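Local structure of beta-glucosidase (Chaetomella raphigera, 6JXG) at residues A[68-72]-A[316-322]; A[64-68]-A[308-313]; A[239-244]-A[270-276]; A[29-33]-A[261-267]. The protein probably hydrolyses terminal, non-reducing beta-D-glucosyl residues to release beta-D-glucose, as a secreted family 3 glycoside hydrolase of cellulose degradation. All blocks are in the same frame, centred on the assembly; numbering follows the deposited sequence.

Contact 1: A[68-72]-A[316-322]; sequences NVTAF and PNVQADH. With NAG (2-acetamido-2-deoxy-beta-D-glucopyranose), chain B.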
# COMPACT_ATOMS: atom_id res chain seq x y z
N ASN A 68 -21.94 0.86 -7.36
CA ASN A 68 -21.57 1.83 -8.42
C ASN A 68 -20.40 2.68 -7.99
O ASN A 68 -20.39 3.88 -8.18
CB ASN A 68 -22.73 2.73 -8.74
CG ASN A 68 -23.61 2.17 -9.81
OD1 ASN A 68 -23.13 1.45 -10.71
ND2 ASN A 68 -24.89 2.46 -9.71
N VAL A 69 -19.37 1.99 -7.47
CA VAL A 69 -18.10 2.62 -7.21
C VAL A 69 -17.00 1.81 -7.97
O VAL A 69 -17.24 0.75 -8.51
CB VAL A 69 -17.79 2.63 -5.69
CG1 VAL A 69 -18.89 3.32 -4.94
CG2 VAL A 69 -17.59 1.22 -5.16
N THR A 70 -15.80 2.35 -8.01
CA THR A 70 -14.68 1.70 -8.69
C THR A 70 -13.91 0.81 -7.70
O THR A 70 -13.57 1.25 -6.61
CB THR A 70 -13.74 2.76 -9.29
OG1 THR A 70 -14.47 3.52 -10.27
CG2 THR A 70 -12.52 2.15 -10.01
N ALA A 71 -13.55 -0.38 -8.15
CA ALA A 71 -12.69 -1.26 -7.39
C ALA A 71 -11.26 -1.11 -7.99
O ALA A 71 -10.94 -1.71 -9.02
CB ALA A 71 -13.19 -2.69 -7.43
N PHE A 72 -10.49 -0.18 -7.42
CA PHE A 72 -9.19 0.14 -7.90
C PHE A 72 -8.22 -1.00 -7.59
O PHE A 72 -8.49 -1.84 -6.75
CB PHE A 72 -8.66 1.42 -7.26
CG PHE A 72 -9.44 2.69 -7.61
CD1 PHE A 72 -9.20 3.39 -8.77
CD2 PHE A 72 -10.46 3.11 -6.80
CE1 PHE A 72 -9.95 4.54 -9.05
CE2 PHE A 72 -11.19 4.26 -7.08
CZ PHE A 72 -10.93 4.94 -8.24
N PRO A 316 -25.55 8.07 -5.66
CA PRO A 316 -25.39 8.23 -7.11
C PRO A 316 -24.29 7.30 -7.69
O PRO A 316 -23.44 6.73 -6.91
CB PRO A 316 -25.00 9.65 -7.23
CG PRO A 316 -24.24 9.92 -6.01
CD PRO A 316 -24.96 9.18 -4.93
N ASN A 317 -24.26 7.16 -9.01
CA ASN A 317 -23.20 6.37 -9.61
C ASN A 317 -22.01 7.30 -9.70
O ASN A 317 -22.10 8.31 -10.37
CB ASN A 317 -23.61 5.88 -10.96
CG ASN A 317 -22.43 5.38 -11.78
OD1 ASN A 317 -21.45 4.87 -11.28
ND2 ASN A 317 -22.59 5.43 -13.07
N VAL A 318 -20.96 6.99 -8.97
CA VAL A 318 -19.81 7.90 -8.91
C VAL A 318 -18.60 7.41 -9.72
O VAL A 318 -17.53 7.96 -9.57
CB VAL A 318 -19.43 8.18 -7.43
CG1 VAL A 318 -20.58 8.82 -6.64
CG2 VAL A 318 -18.98 6.95 -6.72
N GLN A 319 -18.73 6.38 -10.53
CA GLN A 319 -17.57 5.77 -11.22
C GLN A 319 -16.85 6.71 -12.16
O GLN A 319 -15.65 6.56 -12.35
CB GLN A 319 -17.97 4.56 -12.01
CG GLN A 319 -18.45 3.43 -11.09
CD GLN A 319 -18.86 2.22 -11.90
OE1 GLN A 319 -18.04 1.57 -12.50
NE2 GLN A 319 -20.17 1.95 -11.95
N ALA A 320 -17.59 7.62 -12.77
CA ALA A 320 -17.02 8.59 -13.66
C ALA A 320 -16.11 7.85 -14.68
O ALA A 320 -16.52 6.81 -15.19
CB ALA A 320 -16.30 9.67 -12.85
N ASP A 321 -14.92 8.38 -14.99
CA ASP A 321 -13.98 7.80 -15.93
C ASP A 321 -12.84 7.09 -15.18
O ASP A 321 -11.74 6.90 -15.70
CB ASP A 321 -13.42 8.91 -16.87
CG ASP A 321 -12.72 10.01 -16.11
OD1 ASP A 321 -11.97 10.74 -16.75
OD2 ASP A 321 -12.87 10.15 -14.89
N HIS A 322 -13.12 6.69 -13.93
CA HIS A 322 -12.03 6.15 -13.07
C HIS A 322 -11.52 4.80 -13.47
O HIS A 322 -10.47 4.36 -12.96
CB HIS A 322 -12.49 6.14 -11.61
CG HIS A 322 -12.84 7.51 -11.10
ND1 HIS A 322 -13.87 7.73 -10.20
CD2 HIS A 322 -12.34 8.73 -11.41
CE1 HIS A 322 -13.95 9.02 -9.94
NE2 HIS A 322 -13.04 9.65 -10.67
C1 NAG B . -25.82 2.01 -10.72
C2 NAG B . -27.21 1.61 -10.22
C3 NAG B . -28.11 1.39 -11.43
C4 NAG B . -28.16 2.69 -12.21
C5 NAG B . -26.73 2.91 -12.69
C6 NAG B . -26.52 4.08 -13.64
C7 NAG B . -27.37 0.36 -8.14
C8 NAG B . -27.26 -0.95 -7.41
N2 NAG B . -27.15 0.38 -9.44
O3 NAG B . -29.39 1.06 -10.95
O4 NAG B . -29.07 2.56 -13.28
O5 NAG B . -25.97 3.16 -11.53
O6 NAG B . -27.22 5.13 -13.02
O7 NAG B . -27.67 1.38 -7.54
O HOH W 1 -15.44 2.33 -12.52
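N68, Q319 and H322 carry most of this meeting of two loops. N68 is glycosylated: its ND2 is bonded to C1 of the NAG at 1.4 Å, and N68-V69-T70 spells an N-glycosylation sequon. The backbone supplies a bond across the loops, V318 N donating to N68 O at 3.3 Å. N317 lies beside N68, its CB 3.6 Å from O5 of the NAG. Its OD1 accepts from Q319 N at 3.2 Å, forming an Asx turn, and from Q319 NE2 at 3.3 Å. The long Q319 side chain lays its CG 3.8 Å from V69 C, while a water donates to both Q319 OE1 and T70 OG1 at 2.7 Å; with NE2 on N317 OD1 and OE1 on the water, both ends of the amide are engaged, as suits glutamine. A type II' turn from Q319 to H322, with H322 N to Q319 O at 3.0 Å, then brings H322 CB within 3.5 Å of T70 OG1 and 3.9 Å of F72 CZ. V69 CG1 and V318 CG2, 4.0 Å apart, add a small apolar touch. Helix 84-100 packs against both loops: its E97 is hydrogen-bonded to both T70 OG1 and H322 ND1, while Q96 takes H322 NE2.

Contact 2: A[64-68]-A[308-313]; sequences RFVQN and SWNGGL. With NAG (2-acetamido-2-deoxy-beta-D-glucopyranose), chain B.
Two irregular loops meet at V66 and G312, CA atoms 3.8 Å apart. F65 has positive phi (78/-44); V66 and Q67 are extended. Q67 N donates to G312 O, 3.0 Å and nearly straight. Q67 (chi1, chi2 m) curls NE2 to weak bonds with G311 O (3.2 Å) and F65 O (3.0 Å), its stronger partner being D389. F65 O meets G312 CA, a CA-H...O contact at 3.4 Å, where any CB on G312 would clash. N310 OD1 (chi1 p) accepts from L313 N at 2.9 Å, an Asx motif, and N310 ND2 donates to L313 O at 3.1 Å. F65 (chi1 m) sets CB 3.7 Å from S308 O and CD2 3.8 Å from S308 CB, its ring oblique to W309, centroids 5.4 Å apart; W309 NE1 bonds G37 O, S308 OG P38 O. Plain loop-to-loop packing beside the N68 glycan (L313 CD2 3.6 Å and Q67 CB 3.8 Å from NAG C8), it joins the loop after strand 55-57 to the linker before helix 323-332.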
# COMPACT_ATOMS: atom_id res chain seq x y z
N ARG A 64 -15.90 0.89 0.25
CA ARG A 64 -16.47 -0.37 0.72
C ARG A 64 -18.04 -0.27 0.84
O ARG A 64 -18.59 0.79 1.15
CB ARG A 64 -15.86 -0.71 2.05
CG ARG A 64 -16.11 -2.14 2.51
CD ARG A 64 -15.46 -2.30 3.91
NE ARG A 64 -15.79 -3.63 4.39
CZ ARG A 64 -15.70 -4.03 5.68
NH1 ARG A 64 -15.30 -3.21 6.64
NH2 ARG A 64 -16.06 -5.26 5.97
N PHE A 65 -18.69 -1.37 0.49
CA PHE A 65 -20.15 -1.64 0.62
C PHE A 65 -21.00 -0.96 -0.49
O PHE A 65 -21.94 -1.56 -1.02
CB PHE A 65 -20.71 -1.29 2.03
CG PHE A 65 -20.09 -2.08 3.17
CD1 PHE A 65 -20.25 -3.46 3.26
CD2 PHE A 65 -19.40 -1.47 4.19
CE1 PHE A 65 -19.71 -4.20 4.30
CE2 PHE A 65 -18.89 -2.23 5.26
CZ PHE A 65 -19.05 -3.59 5.30
N VAL A 66 -20.72 0.29 -0.79
CA VAL A 66 -21.54 1.07 -1.70
C VAL A 66 -21.46 0.57 -3.15
O VAL A 66 -20.38 0.22 -3.66
CB VAL A 66 -21.12 2.54 -1.62
CG1 VAL A 66 -21.97 3.44 -2.49
CG2 VAL A 66 -21.16 3.03 -0.20
N GLN A 67 -22.61 0.52 -3.82
CA GLN A 67 -22.65 0.09 -5.17
C GLN A 67 -22.26 1.25 -6.12
O GLN A 67 -22.24 2.46 -5.72
CB GLN A 67 -24.03 -0.48 -5.53
CG GLN A 67 -24.51 -1.61 -4.68
CD GLN A 67 -23.48 -2.70 -4.65
OE1 GLN A 67 -23.13 -3.20 -5.69
NE2 GLN A 67 -22.92 -3.03 -3.47
N ASN A 68 -21.94 0.86 -7.36
CA ASN A 68 -21.57 1.83 -8.42
C ASN A 68 -20.40 2.68 -7.99
O ASN A 68 -20.39 3.88 -8.18
CB ASN A 68 -22.73 2.73 -8.74
CG ASN A 68 -23.61 2.17 -9.81
OD1 ASN A 68 -23.13 1.45 -10.71
ND2 ASN A 68 -24.89 2.46 -9.71
N SER A 308 -24.31 1.64 4.32
CA SER A 308 -23.46 0.43 4.26
C SER A 308 -24.21 -0.86 4.47
O SER A 308 -23.73 -1.92 4.09
CB SER A 308 -22.37 0.58 5.33
OG SER A 308 -21.46 1.67 5.00
N TRP A 309 -25.37 -0.81 5.12
CA TRP A 309 -25.97 -2.02 5.69
C TRP A 309 -27.25 -2.44 4.92
O TRP A 309 -27.89 -3.41 5.27
CB TRP A 309 -26.30 -1.81 7.18
CG TRP A 309 -25.30 -0.94 7.88
CD1 TRP A 309 -25.49 0.32 8.36
CD2 TRP A 309 -23.90 -1.22 8.05
NE1 TRP A 309 -24.31 0.85 8.85
CE2 TRP A 309 -23.33 -0.10 8.72
CE3 TRP A 309 -23.11 -2.32 7.78
CZ2 TRP A 309 -22.01 -0.04 8.98
CZ3 TRP A 309 -21.79 -2.27 8.11
CH2 TRP A 309 -21.26 -1.16 8.72
N ASN A 310 -27.61 -1.71 3.87
CA ASN A 310 -28.85 -2.05 3.08
C ASN A 310 -28.53 -2.56 1.72
O ASN A 310 -29.39 -2.53 0.84
CB ASN A 310 -29.75 -0.75 2.98
CG ASN A 310 -29.23 0.27 2.00
OD1 ASN A 310 -28.11 0.12 1.55
ND2 ASN A 310 -30.00 1.35 1.68
N GLY A 311 -27.28 -3.00 1.52
CA GLY A 311 -26.72 -3.45 0.24
C GLY A 311 -25.90 -2.40 -0.45
O GLY A 311 -25.49 -2.59 -1.58
N GLY A 312 -25.70 -1.25 0.21
CA GLY A 312 -24.92 -0.16 -0.38
C GLY A 312 -25.71 0.68 -1.35
O GLY A 312 -25.15 1.21 -2.33
N LEU A 313 -27.00 0.81 -1.07
CA LEU A 313 -27.95 1.42 -2.02
C LEU A 313 -28.35 2.78 -1.57
O LEU A 313 -28.41 3.09 -0.37
CB LEU A 313 -29.17 0.51 -2.19
CG LEU A 313 -28.84 -0.93 -2.62
CD1 LEU A 313 -30.05 -1.82 -2.66
CD2 LEU A 313 -28.20 -0.88 -3.97
C1 NAG B . -25.82 2.01 -10.72
C2 NAG B . -27.21 1.61 -10.22
C3 NAG B . -28.11 1.39 -11.43
C4 NAG B . -28.16 2.69 -12.21
C5 NAG B . -26.73 2.91 -12.69
C6 NAG B . -26.52 4.08 -13.64
C7 NAG B . -27.37 0.36 -8.14
C8 NAG B . -27.26 -0.95 -7.41
N2 NAG B . -27.15 0.38 -9.44
O3 NAG B . -29.39 1.06 -10.95
O4 NAG B . -29.07 2.56 -13.28
O5 NAG B . -25.97 3.16 -11.53
O6 NAG B . -27.22 5.13 -13.02
O7 NAG B . -27.67 1.38 -7.54

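Contact 3: A[239-244]-A[270-276]; sequences TIGSAN and AISNGTV. With NAG (2-acetamido-2-deoxy-beta-D-glucopyranose), chain C.
In the TIM-barrel-type N-terminal domain of family 3, helical residues 239-244 pack against the last turn of helix 265-272 and the loop after it, I240 and V276 being nearest (CA atoms 6.3 Å apart). A Schellman motif ends that helix: T275 N bonds A270 O at 3.0 Å and G274 N bonds I271 O at 3.1 Å. G274 is C-prime at 86/6, a positive phi that glycine adopts with little strain; V276 then turns extended (-127/133). Among side-chain hydrogen bonds, N273 OD1 (chi1 p) accepts from T275 OG1 at 2.7 Å and T275 N at 3.3 Å, an Asx turn within the sequon N273-G274-T275; N273 ND2 is bonded to NAG C1 at 1.4 Å. Across the segments, N244 (chi1 m) sends ND2 to T275 O at 3.1 Å. Apolar contacts suit small and branched residues: V276 CG2 (chi1 t) sits 4.0 Å from A243 CB and 4.3 Å from I240 CG1, and A270 CB 4.0 Å from T239 CG2 and 4.3 Å from I240 CG1. I240 CD1 also touches the T275 hydroxyl, OG1 at 3.5 Å. Helix 278-294 lies alongside, M284 touching A243 and R280 bonding A243 O, while L267 packs on A243 and V276.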
# COMPACT_ATOMS: atom_id res chain seq x y z
N THR A 239 -11.28 4.31 29.13
CA THR A 239 -11.68 5.71 29.03
C THR A 239 -10.45 6.66 29.17
O THR A 239 -10.16 7.54 28.31
CB THR A 239 -12.72 6.05 30.12
OG1 THR A 239 -13.87 5.26 29.94
CG2 THR A 239 -13.09 7.55 30.09
N ILE A 240 -9.78 6.55 30.30
CA ILE A 240 -8.77 7.51 30.72
C ILE A 240 -7.47 7.27 29.92
O ILE A 240 -6.85 8.22 29.48
CB ILE A 240 -8.45 7.36 32.25
CG1 ILE A 240 -9.66 7.73 33.08
CG2 ILE A 240 -7.23 8.19 32.64
CD1 ILE A 240 -9.62 7.15 34.50
N GLY A 241 -7.09 6.00 29.76
CA GLY A 241 -5.84 5.66 29.06
C GLY A 241 -5.76 6.23 27.68
O GLY A 241 -4.77 6.88 27.33
N SER A 242 -6.82 5.99 26.91
CA SER A 242 -6.85 6.43 25.54
C SER A 242 -6.84 7.96 25.42
O SER A 242 -6.10 8.51 24.61
CB SER A 242 -8.05 5.83 24.80
OG SER A 242 -9.29 6.13 25.42
N ALA A 243 -7.73 8.65 26.14
CA ALA A 243 -7.74 10.10 26.13
C ALA A 243 -6.35 10.67 26.41
O ALA A 243 -5.86 11.57 25.70
CB ALA A 243 -8.76 10.65 27.13
N ASN A 244 -5.77 10.21 27.50
CA ASN A 244 -4.49 10.78 28.00
C ASN A 244 -3.31 10.43 27.13
O ASN A 244 -2.34 11.20 27.04
CB ASN A 244 -4.28 10.42 29.44
CG ASN A 244 -5.21 11.19 30.34
OD1 ASN A 244 -5.90 12.15 29.91
ND2 ASN A 244 -5.27 10.75 31.59
N ALA A 270 -14.91 11.36 33.40
CA ALA A 270 -13.48 11.33 33.68
C ALA A 270 -12.98 12.79 33.86
O ALA A 270 -12.05 13.06 34.57
CB ALA A 270 -12.73 10.68 32.54
N ILE A 271 -13.59 13.71 33.13
CA ILE A 271 -13.17 15.09 33.25
C ILE A 271 -13.67 15.62 34.59
O ILE A 271 -12.89 16.28 35.32
CB ILE A 271 -13.72 15.98 32.11
CG1 ILE A 271 -13.13 15.53 30.74
CG2 ILE A 271 -13.29 17.43 32.40
CD1 ILE A 271 -13.65 16.22 29.51
N SER A 272 -14.92 15.33 34.90
CA SER A 272 -15.56 15.77 36.16
C SER A 272 -14.83 15.24 37.35
O SER A 272 -14.69 15.94 38.38
CB SER A 272 -17.00 15.25 36.28
OG SER A 272 -17.80 15.86 35.33
N ASN A 273 -14.36 13.99 37.24
CA ASN A 273 -13.62 13.40 38.38
C ASN A 273 -12.09 13.64 38.42
O ASN A 273 -11.40 13.09 39.22
CB ASN A 273 -14.02 11.93 38.57
CG ASN A 273 -13.36 10.99 37.58
OD1 ASN A 273 -12.36 11.31 36.92
ND2 ASN A 273 -13.93 9.77 37.49
N GLY A 274 -11.57 14.46 37.51
CA GLY A 274 -10.19 14.93 37.53
C GLY A 274 -9.19 14.02 36.88
O GLY A 274 -8.01 14.27 36.99
N THR A 275 -9.58 12.94 36.24
CA THR A 275 -8.60 11.97 35.70
C THR A 275 -8.20 12.31 34.24
O THR A 275 -7.15 11.87 33.76
CB THR A 275 -9.13 10.53 35.75
OG1 THR A 275 -10.44 10.47 35.20
CG2 THR A 275 -9.18 9.98 37.18
N VAL A 276 -9.02 13.07 33.53
CA VAL A 276 -8.74 13.60 32.18
C VAL A 276 -8.97 15.12 32.24
O VAL A 276 -9.98 15.57 32.71
CB VAL A 276 -9.69 13.02 31.11
CG1 VAL A 276 -9.45 13.65 29.77
CG2 VAL A 276 -9.47 11.49 30.95
C1 NAG C . -13.47 8.69 36.67
C2 NAG C . -13.32 7.49 37.64
C3 NAG C . -13.04 6.22 36.87
C4 NAG C . -13.98 6.07 35.68
C5 NAG C . -14.06 7.35 34.82
C6 NAG C . -15.08 7.28 33.65
C7 NAG C . -12.45 8.13 39.82
C8 NAG C . -11.24 8.25 40.73
N2 NAG C . -12.24 7.62 38.61
O3 NAG C . -13.11 5.07 37.71
O4 NAG C . -13.48 4.94 35.00
O5 NAG C . -14.43 8.44 35.65
O6 NAG C . -16.31 6.85 34.15
O7 NAG C . -13.58 8.53 40.15

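Contact 4: A[29-33]-A[261-267]; sequences VTGVG and YLWGSNL. With NAG (2-acetamido-2-deoxy-beta-D-glucopyranose), chain C.
At the N-cap of helix 265-272, in the TIM-barrel-type N-terminal domain of family 3, the end of helix 22-29 and the loop after it pack against the helix start. G264 is the N-cap, at 55/-137, a conformation that suits a residue without a CB; T30, its nearest partner (CA atoms 5.7 Å apart), has just left the helix at -122/116. T30 (chi1 m) accepts G264 N on OG1 at 2.9 Å, and the same hydroxyl donates to A26 O, a double role threonine suits. V29 (chi1 113°, between wells) sets CG1 3.3 Å from W263 CE3 and 3.7 Å from L267 CD2; W263 NE1 bonds T239 O. Y261 (chi1 m) stretches along the other loop, T30 CG2 4.0 Å from its CD1 and G31 O 3.3 Å from its CE1 at the ring edge. G33 (121/149) has no CB that would collide with Y261 OH, and that hydroxyl donates to V32 O at 2.8 Å. N266 ND2 holds Y261 O at 3.0 Å, while its OD1 accepts from NAG O6 at 3.0 Å.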
# COMPACT_ATOMS: atom_id res chain seq x y z
N VAL A 29 -16.17 13.28 19.44
CA VAL A 29 -15.04 12.42 19.65
C VAL A 29 -15.47 10.96 19.84
O VAL A 29 -14.63 10.03 19.86
CB VAL A 29 -14.42 13.11 20.90
CG1 VAL A 29 -14.47 12.33 22.14
CG2 VAL A 29 -13.40 14.23 20.61
N THR A 30 -16.77 10.71 19.93
CA THR A 30 -17.27 9.41 20.29
C THR A 30 -18.18 8.92 19.19
O THR A 30 -19.19 9.50 18.88
CB THR A 30 -18.08 9.42 21.60
OG1 THR A 30 -17.38 10.15 22.60
CG2 THR A 30 -18.41 7.99 22.07
N GLY A 31 -17.74 7.82 18.56
CA GLY A 31 -18.53 7.19 17.54
C GLY A 31 -19.93 6.87 18.03
O GLY A 31 -20.13 6.54 19.22
N VAL A 32 -20.88 6.86 17.09
CA VAL A 32 -22.33 6.62 17.47
C VAL A 32 -22.66 5.17 17.79
O VAL A 32 -23.74 4.90 18.31
CB VAL A 32 -23.33 7.10 16.40
CG1 VAL A 32 -23.16 8.57 16.17
CG2 VAL A 32 -23.19 6.31 15.12
N GLY A 33 -21.75 4.25 17.49
CA GLY A 33 -22.00 2.84 17.66
C GLY A 33 -21.87 2.08 16.36
O GLY A 33 -22.25 2.59 15.29
N TYR A 261 -20.10 2.60 25.72
CA TYR A 261 -19.23 3.67 25.20
C TYR A 261 -18.20 4.11 26.26
O TYR A 261 -18.57 4.66 27.33
CB TYR A 261 -20.07 4.88 24.74
CG TYR A 261 -21.03 4.56 23.65
CD1 TYR A 261 -20.74 4.81 22.32
CD2 TYR A 261 -22.25 3.94 23.96
CE1 TYR A 261 -21.64 4.48 21.33
CE2 TYR A 261 -23.14 3.57 22.98
CZ TYR A 261 -22.87 3.87 21.67
OH TYR A 261 -23.82 3.51 20.73
N LEU A 262 -16.95 3.79 26.01
CA LEU A 262 -15.86 4.17 26.96
C LEU A 262 -15.68 5.65 27.02
O LEU A 262 -15.20 6.18 28.01
CB LEU A 262 -14.52 3.49 26.58
CG LEU A 262 -14.51 2.00 26.93
CD1 LEU A 262 -13.44 1.20 26.23
CD2 LEU A 262 -14.35 1.84 28.44
N TRP A 263 -16.09 6.34 25.96
CA TRP A 263 -16.09 7.83 25.96
C TRP A 263 -17.57 8.32 26.12
O TRP A 263 -18.21 7.89 27.06
CB TRP A 263 -15.33 8.38 24.78
CG TRP A 263 -13.85 8.41 24.95
CD1 TRP A 263 -13.10 7.94 26.03
CD2 TRP A 263 -12.88 8.89 24.00
NE1 TRP A 263 -11.75 8.17 25.82
CE2 TRP A 263 -11.59 8.71 24.56
CE3 TRP A 263 -12.99 9.41 22.73
CZ2 TRP A 263 -10.44 9.10 23.89
CZ3 TRP A 263 -11.83 9.79 22.05
CH2 TRP A 263 -10.58 9.70 22.65
N GLY A 264 -18.12 9.18 25.26
CA GLY A 264 -19.46 9.66 25.52
C GLY A 264 -19.53 10.30 26.94
O GLY A 264 -18.55 10.97 27.39
N SER A 265 -20.60 9.98 27.67
CA SER A 265 -20.77 10.43 29.06
C SER A 265 -19.68 9.92 29.94
O SER A 265 -19.41 10.55 30.92
CB SER A 265 -22.01 9.85 29.73
OG SER A 265 -23.13 10.15 29.03
N ASN A 266 -19.16 8.73 29.69
CA ASN A 266 -18.00 8.28 30.44
C ASN A 266 -16.78 9.19 30.37
O ASN A 266 -16.14 9.39 31.37
CB ASN A 266 -17.58 6.89 30.02
CG ASN A 266 -18.18 5.83 30.88
OD1 ASN A 266 -18.28 5.99 32.08
ND2 ASN A 266 -18.61 4.75 30.28
N LEU A 267 -16.46 9.78 29.22
CA LEU A 267 -15.35 10.73 29.12
C LEU A 267 -15.64 12.01 29.91
O LEU A 267 -14.74 12.55 30.60
CB LEU A 267 -15.04 11.05 27.64
CG LEU A 267 -13.91 12.02 27.32
CD1 LEU A 267 -12.56 11.65 27.90
CD2 LEU A 267 -13.78 12.18 25.79
C1 NAG C . -13.47 8.69 36.67
C2 NAG C . -13.32 7.49 37.64
C3 NAG C . -13.04 6.22 36.87
C4 NAG C . -13.98 6.07 35.68
C5 NAG C . -14.06 7.35 34.82
C6 NAG C . -15.08 7.28 33.65
C7 NAG C . -12.45 8.13 39.82
C8 NAG C . -11.24 8.25 40.73
N2 NAG C . -12.24 7.62 38.61
O3 NAG C . -13.11 5.07 37.71
O4 NAG C . -13.48 4.94 35.00
O5 NAG C . -14.43 8.44 35.65
O6 NAG C . -16.31 6.85 34.15
O7 NAG C . -13.58 8.53 40.15

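Overall arrangement
From the N terminus, the chain lays down 29-33, the opening half of contact 4, then 64-72, which opens contacts 2 and 1 in turn and shares N68 between them. Segment 239-244 opens contact 3. Contact 4 closes at 261-267, so it crosses contact 3, which closes at 270-276, and also contacts 2 and 1, which close at 308-313 and 316-322. Contact 3 nests inside the loops of contacts 1 and 2. Contact 4 ties the end of helix 22-29 to the start of helix 265-272, and contact 3 ties helix 239-245 to its end; the two touch through T239 and W263. Contacts 1 and 2 tie the linker before helix 323-332 to the loop after strand 55-57.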